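Local coordinates for N-Acetyltransferase, PseH (Campylobacter jejuni subsp. jejuni PT14, PDB 4XPL), which transfers an acetyl group from acetyl coenzyme A to the 4-amino group of a UDP-linked amino sugar in the biosynthesis of pseudaminic acid, the flagellin-modifying sugar, at residues F77-F87 / Y109-K120. The protein carries 8 engineered substitutions. Residues are numbered along the deposited sequence; the frame is centred on the assembly and turned at random.
Engineered in segment 109-120: Ser113 (natural residue Asn).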
ATOM      1  N   PHE A  77       3.692  -3.086  -0.257  1.00 15.64           N
ATOM      2  CA  PHE A  77       3.985  -4.309  -0.977  1.00 16.83           C
ATOM      3  C   PHE A  77       4.466  -5.329   0.048  1.00 18.26           C
ATOM      4  O   PHE A  77       5.362  -5.032   0.815  1.00 18.52           O
ATOM      5  CB  PHE A  77       5.077  -4.040  -2.009  1.00 16.87           C
ATOM      6  CG  PHE A  77       4.801  -2.873  -2.902  1.00 15.15           C
ATOM      7  CD1 PHE A  77       5.203  -1.587  -2.543  1.00 14.92           C
ATOM      8  CD2 PHE A  77       4.198  -3.056  -4.130  1.00 17.84           C
ATOM      9  CE1 PHE A  77       4.946  -0.520  -3.371  1.00 16.94           C
ATOM     10  CE2 PHE A  77       3.987  -2.011  -4.977  1.00 17.08           C
ATOM     11  CZ  PHE A  77       4.338  -0.738  -4.616  1.00 16.12           C
ATOM     12  N   VAL A  78       3.801  -6.484   0.117  1.00 19.13           N
ATOM     13  CA  VAL A  78       4.148  -7.512   1.054  1.00 20.61           C
ATOM     14  C   VAL A  78       4.229  -8.844   0.312  1.00 21.47           C
ATOM     15  O   VAL A  78       3.748  -8.975  -0.844  1.00 21.27           O
ATOM     16  CB  VAL A  78       3.161  -7.533   2.264  1.00 21.92           C
ATOM     17  CG1 VAL A  78       3.110  -6.138   2.913  1.00 20.33           C
ATOM     18  CG2 VAL A  78       1.726  -8.001   1.869  1.00 22.94           C
ATOM     19  N   ASN A  79       4.883  -9.805   0.958  1.00 22.09           N
ATOM     20  CA  ASN A  79       5.158 -11.119   0.373  1.00 22.89           C
ATOM     21  C   ASN A  79       5.892 -10.950  -0.947  1.00 21.11           C
ATOM     22  O   ASN A  79       5.586 -11.599  -1.934  1.00 19.57           O
ATOM     23  CB  ASN A  79       3.872 -11.918   0.157  1.00 24.60           C
ATOM     24  CG  ASN A  79       3.133 -12.211   1.445  1.00 29.72           C
ATOM     25  OD1 ASN A  79       3.663 -12.824   2.351  1.00 33.87           O
ATOM     26  ND2 ASN A  79       1.889 -11.778   1.514  1.00 33.97           N
ATOM     27  N   ILE A  80       6.854 -10.039  -0.966  1.00 20.10           N
ATOM     28  CA  ILE A  80       7.596  -9.776  -2.179  1.00 20.12           C
ATOM     29  C   ILE A  80       8.521 -10.947  -2.477  1.00 22.11           C
ATOM     30  O   ILE A  80       9.293 -11.382  -1.616  1.00 23.48           O
ATOM     31  CB  ILE A  80       8.460  -8.507  -2.091  1.00 19.50           C
ATOM     32  CG1 ILE A  80       7.599  -7.295  -1.781  1.00 17.55           C
ATOM     33  CG2 ILE A  80       9.269  -8.345  -3.389  1.00 20.71           C
ATOM     34  CD1 ILE A  80       8.413  -6.044  -1.384  1.00 16.62           C
ATOM     35  N   THR A  81       8.420 -11.454  -3.700  1.00 23.03           N
ATOM     36  CA  THR A  81       9.373 -12.393  -4.243  1.00 25.45           C
ATOM     37  C   THR A  81       9.966 -11.819  -5.540  1.00 26.07           C
ATOM     38  O   THR A  81       9.633 -10.708  -5.937  1.00 24.80           O
ATOM     39  CB  THR A  81       8.705 -13.735  -4.557  1.00 26.35           C
ATOM     40  OG1 THR A  81       7.982 -13.620  -5.790  1.00 27.06           O
ATOM     41  CG2 THR A  81       7.734 -14.157  -3.426  1.00 26.45           C
ATOM     42  N   THR A  82      10.825 -12.599  -6.223  1.00 28.80           N
ATOM     43  CA  THR A  82      11.333 -12.159  -7.537  1.00 29.50           C
ATOM     44  C   THR A  82      10.247 -12.138  -8.636  1.00 28.68           C
ATOM     45  O   THR A  82      10.396 -11.410  -9.626  1.00 29.46           O
ATOM     46  CB  THR A  82      12.601 -12.945  -7.998  1.00 32.06           C
ATOM     47  OG1 THR A  82      12.326 -14.353  -8.091  1.00 33.27           O
ATOM     48  CG2 THR A  82      13.741 -12.727  -7.025  1.00 33.24           C
ATOM     49  N   LYS A  83       9.134 -12.857  -8.428  1.00 26.66           N
ATOM     50  CA  LYS A  83       8.084 -12.996  -9.437  1.00 25.64           C
ATOM     51  C   LYS A  83       6.735 -12.326  -9.118  1.00 23.12           C
ATOM     52  O   LYS A  83       5.984 -11.993 -10.029  1.00 22.44           O
ATOM     53  CB  LYS A  83       7.844 -14.495  -9.698  1.00 27.44           C
ATOM     54  CG  LYS A  83       9.111 -15.279 -10.039  1.00 32.35           C
ATOM     55  CD  LYS A  83       9.808 -14.770 -11.295  1.00 36.04           C
ATOM     56  CE  LYS A  83      11.121 -15.560 -11.512  1.00 41.42           C
ATOM     57  NZ  LYS A  83      11.653 -15.473 -12.912  1.00 44.96           N
ATOM     58  N   SER A  84       6.428 -12.139  -7.839  1.00 21.38           N
ATOM     59  CA  SER A  84       5.161 -11.557  -7.427  1.00 20.55           C
ATOM     60  C   SER A  84       5.237 -10.760  -6.138  1.00 19.50           C
ATOM     61  O   SER A  84       6.244 -10.801  -5.409  1.00 18.65           O
ATOM     62  CB  SER A  84       4.130 -12.665  -7.240  1.00 21.57           C
ATOM     63  OG  SER A  84       4.303 -13.306  -5.984  1.00 23.39           O
ATOM     64  N   CYS A  85       4.168 -10.007  -5.883  1.00 19.03           N
ATOM     65  CA  CYS A  85       3.936  -9.404  -4.583  1.00 19.46           C
ATOM     66  C   CYS A  85       2.451  -9.172  -4.336  1.00 19.82           C
ATOM     67  O   CYS A  85       1.643  -9.226  -5.278  1.00 20.36           O
ATOM     68  CB  CYS A  85       4.725  -8.100  -4.436  1.00 19.25           C
ATOM     69  SG  CYS A  85       4.130  -6.720  -5.434  1.00 20.58           S
ATOM     70  N   GLU A  86       2.096  -8.964  -3.076  1.00 20.72           N
ATOM     71  CA  GLU A  86       0.768  -8.513  -2.699  1.00 21.70           C
ATOM     72  C   GLU A  86       0.907  -7.046  -2.416  1.00 20.45           C
ATOM     73  O   GLU A  86       1.982  -6.597  -2.089  1.00 20.99           O
ATOM     74  CB  GLU A  86       0.294  -9.196  -1.425  1.00 23.27           C
ATOM     75  CG  GLU A  86       0.170 -10.651  -1.563  1.00 28.49           C
ATOM     76  CD  GLU A  86      -0.383 -11.304  -0.302  1.00 37.08           C
ATOM     77  OE1 GLU A  86      -0.198 -10.753   0.817  1.00 40.86           O
ATOM     78  OE2 GLU A  86      -1.020 -12.363  -0.429  1.00 40.22           O
ATOM     79  N   PHE A  87      -0.186  -6.314  -2.529  1.00 18.56           N
ATOM     80  CA  PHE A  87      -0.161  -4.899  -2.271  1.00 16.03           C
ATOM     81  C   PHE A  87      -1.392  -4.442  -1.529  1.00 15.14           C
ATOM     82  O   PHE A  87      -2.438  -5.116  -1.505  1.00 15.05           O
ATOM     83  CB  PHE A  87      -0.031  -4.090  -3.577  1.00 16.00           C
ATOM     84  CG  PHE A  87      -1.282  -4.053  -4.390  1.00 17.46           C
ATOM     85  CD1 PHE A  87      -1.522  -5.012  -5.348  1.00 18.20           C
ATOM     86  CD2 PHE A  87      -2.230  -3.072  -4.176  1.00 16.75           C
ATOM     87  CE1 PHE A  87      -2.662  -5.001  -6.087  1.00 20.25           C
ATOM     88  CE2 PHE A  87      -3.396  -3.053  -4.912  1.00 19.09           C
ATOM     89  CZ  PHE A  87      -3.615  -4.006  -5.871  1.00 22.08           C
ATOM     90  N   TYR A 109       5.797   0.938  -9.516  1.00 15.13           N
ATOM     91  CA  TYR A 109       6.845   0.465  -8.611  1.00 15.17           C
ATOM     92  C   TYR A 109       7.005  -1.049  -8.680  1.00 14.39           C
ATOM     93  O   TYR A 109       8.107  -1.574  -8.750  1.00 14.43           O
ATOM     94  CB  TYR A 109       6.563   0.886  -7.151  1.00 15.06           C
ATOM     95  CG  TYR A 109       7.770   0.663  -6.278  1.00 14.03           C
ATOM     96  CD1 TYR A 109       8.743   1.628  -6.165  1.00 15.53           C
ATOM     97  CD2 TYR A 109       7.918  -0.510  -5.537  1.00 15.35           C
ATOM     98  CE1 TYR A 109       9.877   1.430  -5.378  1.00 16.44           C
ATOM     99  CE2 TYR A 109       9.056  -0.721  -4.754  1.00 16.62           C
ATOM    100  CZ  TYR A 109      10.015   0.254  -4.665  1.00 18.21           C
ATOM    101  OH  TYR A 109      11.133   0.072  -3.866  1.00 19.64           O
ATOM    102  N   ALA A 110       5.908  -1.766  -8.670  1.00 14.64           N
ATOM    103  CA  ALA A 110       5.982  -3.232  -8.778  1.00 15.03           C
ATOM    104  C   ALA A 110       6.621  -3.706 -10.083  1.00 16.53           C
ATOM    105  O   ALA A 110       7.514  -4.565 -10.083  1.00 18.30           O
ATOM    106  CB  ALA A 110       4.590  -3.826  -8.649  1.00 14.11           C
ATOM    107  N   PHE A 111       6.195  -3.134 -11.203  1.00 17.16           N
ATOM    108  CA  PHE A 111       6.692  -3.570 -12.499  1.00 19.40           C
ATOM    109  C   PHE A 111       8.098  -3.042 -12.811  1.00 20.26           C
ATOM    110  O   PHE A 111       8.891  -3.762 -13.374  1.00 20.22           O
ATOM    111  CB  PHE A 111       5.736  -3.161 -13.626  1.00 20.23           C
ATOM    112  CG  PHE A 111       4.454  -3.962 -13.691  1.00 22.65           C
ATOM    113  CD1 PHE A 111       4.264  -5.102 -12.936  1.00 25.25           C
ATOM    114  CD2 PHE A 111       3.441  -3.563 -14.552  1.00 27.94           C
ATOM    115  CE1 PHE A 111       3.075  -5.843 -13.022  1.00 28.57           C
ATOM    116  CE2 PHE A 111       2.239  -4.299 -14.642  1.00 30.32           C
ATOM    117  CZ  PHE A 111       2.064  -5.424 -13.874  1.00 28.92           C
ATOM    118  N   GLU A 112       8.390  -1.795 -12.451  1.00 20.17           N
ATOM    119  CA  GLU A 112       9.640  -1.154 -12.828  1.00 21.53           C
ATOM    120  C   GLU A 112      10.768  -1.269 -11.792  1.00 21.15           C
ATOM    121  O   GLU A 112      11.945  -1.382 -12.172  1.00 23.31           O
ATOM    122  CB  GLU A 112       9.427   0.328 -13.180  1.00 22.39           C
ATOM    123  CG  GLU A 112       8.553   0.540 -14.420  1.00 25.00           C
ATOM    124  CD  GLU A 112       8.498   2.000 -14.871  1.00 32.01           C
ATOM    125  OE1 GLU A 112       9.366   2.811 -14.450  1.00 34.35           O
ATOM    126  OE2 GLU A 112       7.573   2.335 -15.656  1.00 34.34           O
ATOM    127  N   SER A 113      10.424  -1.226 -10.513  1.00 19.17           N
ATOM    128  CA  SER A 113      11.411  -1.245  -9.434  1.00 19.42           C
ATOM    129  C   SER A 113      11.566  -2.638  -8.818  1.00 19.82           C
ATOM    130  O   SER A 113      12.661  -3.167  -8.773  1.00 21.66           O
ATOM    131  CB  SER A 113      11.047  -0.203  -8.392  1.00 17.40           C
ATOM    132  OG  SER A 113      11.219   1.085  -8.952  1.00 19.66           O
ATOM    133  N   LEU A 114      10.480  -3.256  -8.381  1.00 18.82           N
ATOM    134  CA  LEU A 114      10.576  -4.671  -7.912  1.00 20.16           C
ATOM    135  C   LEU A 114      10.731  -5.656  -9.080  1.00 21.31           C
ATOM    136  O   LEU A 114      11.255  -6.757  -8.913  1.00 22.78           O
ATOM    137  CB  LEU A 114       9.340  -5.061  -7.084  1.00 18.43           C
ATOM    138  CG  LEU A 114       9.017  -4.255  -5.831  1.00 18.63           C
ATOM    139  CD1 LEU A 114       7.665  -4.672  -5.181  1.00 18.60           C
ATOM    140  CD2 LEU A 114      10.147  -4.311  -4.816  1.00 16.78           C
ATOM    141  N   LYS A 115      10.257  -5.265 -10.261  1.00 22.39           N
ATOM    142  CA  LYS A 115      10.348  -6.090 -11.463  1.00 23.73           C
ATOM    143  C   LYS A 115       9.630  -7.439 -11.331  1.00 23.90           C
ATOM    144  O   LYS A 115      10.088  -8.449 -11.875  1.00 24.33           O
ATOM    145  CB  LYS A 115      11.804  -6.258 -11.902  1.00 25.79           C
ATOM    146  CG  LYS A 115      12.428  -4.880 -12.276  1.00 27.69           C
ATOM    147  CD  LYS A 115      13.870  -4.980 -12.720  1.00 32.58           C
ATOM    148  CE  LYS A 115      14.482  -3.588 -12.893  1.00 35.07           C
ATOM    149  NZ  LYS A 115      15.759  -3.670 -13.658  1.00 40.19           N
ATOM    150  N   VAL A 116       8.500  -7.448 -10.622  1.00 22.93           N
ATOM    151  CA  VAL A 116       7.656  -8.670 -10.535  1.00 24.36           C
ATOM    152  C   VAL A 116       6.786  -8.790 -11.786  1.00 26.00           C
ATOM    153  O   VAL A 116       6.453  -7.802 -12.407  1.00 26.96           O
ATOM    154  CB  VAL A 116       6.754  -8.668  -9.266  1.00 23.83           C
ATOM    155  CG1 VAL A 116       7.614  -8.597  -7.998  1.00 23.31           C
ATOM    156  CG2 VAL A 116       5.756  -7.531  -9.299  1.00 21.27           C
ATOM    157  N   ASN A 117       6.414  -9.997 -12.158  1.00 28.36           N
ATOM    158  CA  ASN A 117       5.475 -10.169 -13.261  1.00 30.09           C
ATOM    159  C   ASN A 117       4.014 -10.150 -12.825  1.00 28.62           C
ATOM    160  O   ASN A 117       3.140  -9.837 -13.655  1.00 30.54           O
ATOM    161  CB  ASN A 117       5.726 -11.461 -14.019  1.00 32.47           C
ATOM    162  CG  ASN A 117       4.944 -11.505 -15.334  1.00 38.18           C
ATOM    163  OD1 ASN A 117       4.856 -10.484 -16.052  1.00 42.89           O
ATOM    164  ND2 ASN A 117       4.317 -12.647 -15.623  1.00 39.74           N
ATOM    165  N   THR A 118       3.744 -10.536 -11.575  1.00 29.90           N
ATOM    166  CA  THR A 118       2.373 -10.620 -11.070  1.00 26.67           C
ATOM    167  C   THR A 118       2.159  -9.778  -9.792  1.00 25.08           C
ATOM    168  O   THR A 118       2.865  -9.948  -8.801  1.00 25.15           O
ATOM    169  CB  THR A 118       1.994 -12.098 -10.810  1.00 27.65           C
ATOM    170  OG1 THR A 118       2.266 -12.861 -11.995  1.00 27.73           O
ATOM    171  CG2 THR A 118       0.510 -12.250 -10.432  1.00 26.22           C
ATOM    172  N   LEU A 119       1.156  -8.905  -9.847  1.00 22.83           N
ATOM    173  CA  LEU A 119       0.659  -8.119  -8.722  1.00 21.97           C
ATOM    174  C   LEU A 119      -0.629  -8.718  -8.233  1.00 20.02           C
ATOM    175  O   LEU A 119      -1.566  -8.913  -9.015  1.00 21.00           O
ATOM    176  CB  LEU A 119       0.376  -6.666  -9.144  1.00 21.70           C
ATOM    177  CG  LEU A 119       1.195  -5.516  -8.626  1.00 26.39           C
ATOM    178  CD1 LEU A 119       0.517  -4.217  -9.116  1.00 23.66           C
ATOM    179  CD2 LEU A 119       1.411  -5.479  -7.088  1.00 26.14           C
ATOM    180  N   LYS A 120      -0.705  -8.992  -6.938  1.00 18.90           N
ATOM    181  CA  LYS A 120      -1.869  -9.632  -6.348  1.00 18.84           C
ATOM    182  C   LYS A 120      -2.412  -8.835  -5.160  1.00 18.73           C
ATOM    183  O   LYS A 120      -1.685  -8.111  -4.464  1.00 19.27           O
ATOM    184  CB  LYS A 120      -1.517 -11.057  -5.880  1.00 20.32           C
ATOM    185  CG  LYS A 120      -0.844 -11.928  -6.954  1.00 23.38           C
ATOM    186  CD  LYS A 120      -0.424 -13.291  -6.388  1.00 31.12           C
ATOM    187  CE  LYS A 120       0.769 -13.148  -5.453  1.00 35.13           C
ATOM    188  NZ  LYS A 120       0.931 -14.299  -4.550  1.00 40.30           N
TER
HETATM  189  O   HOH W   1       3.697 -12.710  -3.468  1.00 23.15           O
HETATM  190  O   HOH W   2      11.101  -8.297  -6.290  1.00 24.67           O
HETATM  191  O   HOH W   3      12.114  -9.233  -9.439  1.00 34.39           O
HETATM  192  O   HOH W   4       9.739 -11.422 -12.327  1.00 44.90           O
HETATM  193  O   HOH W   5       4.696 -13.747 -11.847  1.00 31.01           O
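One face of the Phe77 ring receives CD2 of Tyr109, 3.7 Å from CE1, the two rings meeting obliquely with their planes at 36°. The methyls of Ala110 and Leu114 meet the same phenyl ring obliquely. On the tyrosine, CB of the engineered Ser113 sits over one face, near the rim. Phe87, farther along the sheet, takes Leu119 CD2 obliquely at CD1, while Tyr134 closes on it edge-to-face. All this belongs to the beta-alpha-beta crossover of the GNAT fold: strand 84-91, helix 99-114 and the parallel strand 118-124, with Phe77 reaching the helix from the neighbouring antiparallel strand.

Leu119 CD2 lies between Cys85 SG and CD1 of Phe87, 3.4 Å from each. With chi1 of Cys85 at 71°, SG lies between its backbone N and carbonyl carbon, and it also touches Leu114 CD1 at 4.1 Å. Phe87, buried among these apolar groups, has its side chain about 6 Å from the bound acetyl coenzyme A.

The two strands start pairing at Lys83 O, which takes two amides: Thr118 N arrives almost in line with the carbonyl at 3.1 Å, whereas Asn117 N comes from well above its plane, with a more bent N-H. The ladder continues through Cys85 N to Thr118 O, Lys120 N to Cys85 O and Phe87 N to Lys120 O. At the solvent side one water bridges the hairpin loop 79-83 to the residue just past the helix, donating to Thr82 O (2.8 Å) and Lys115 O (3.0 Å).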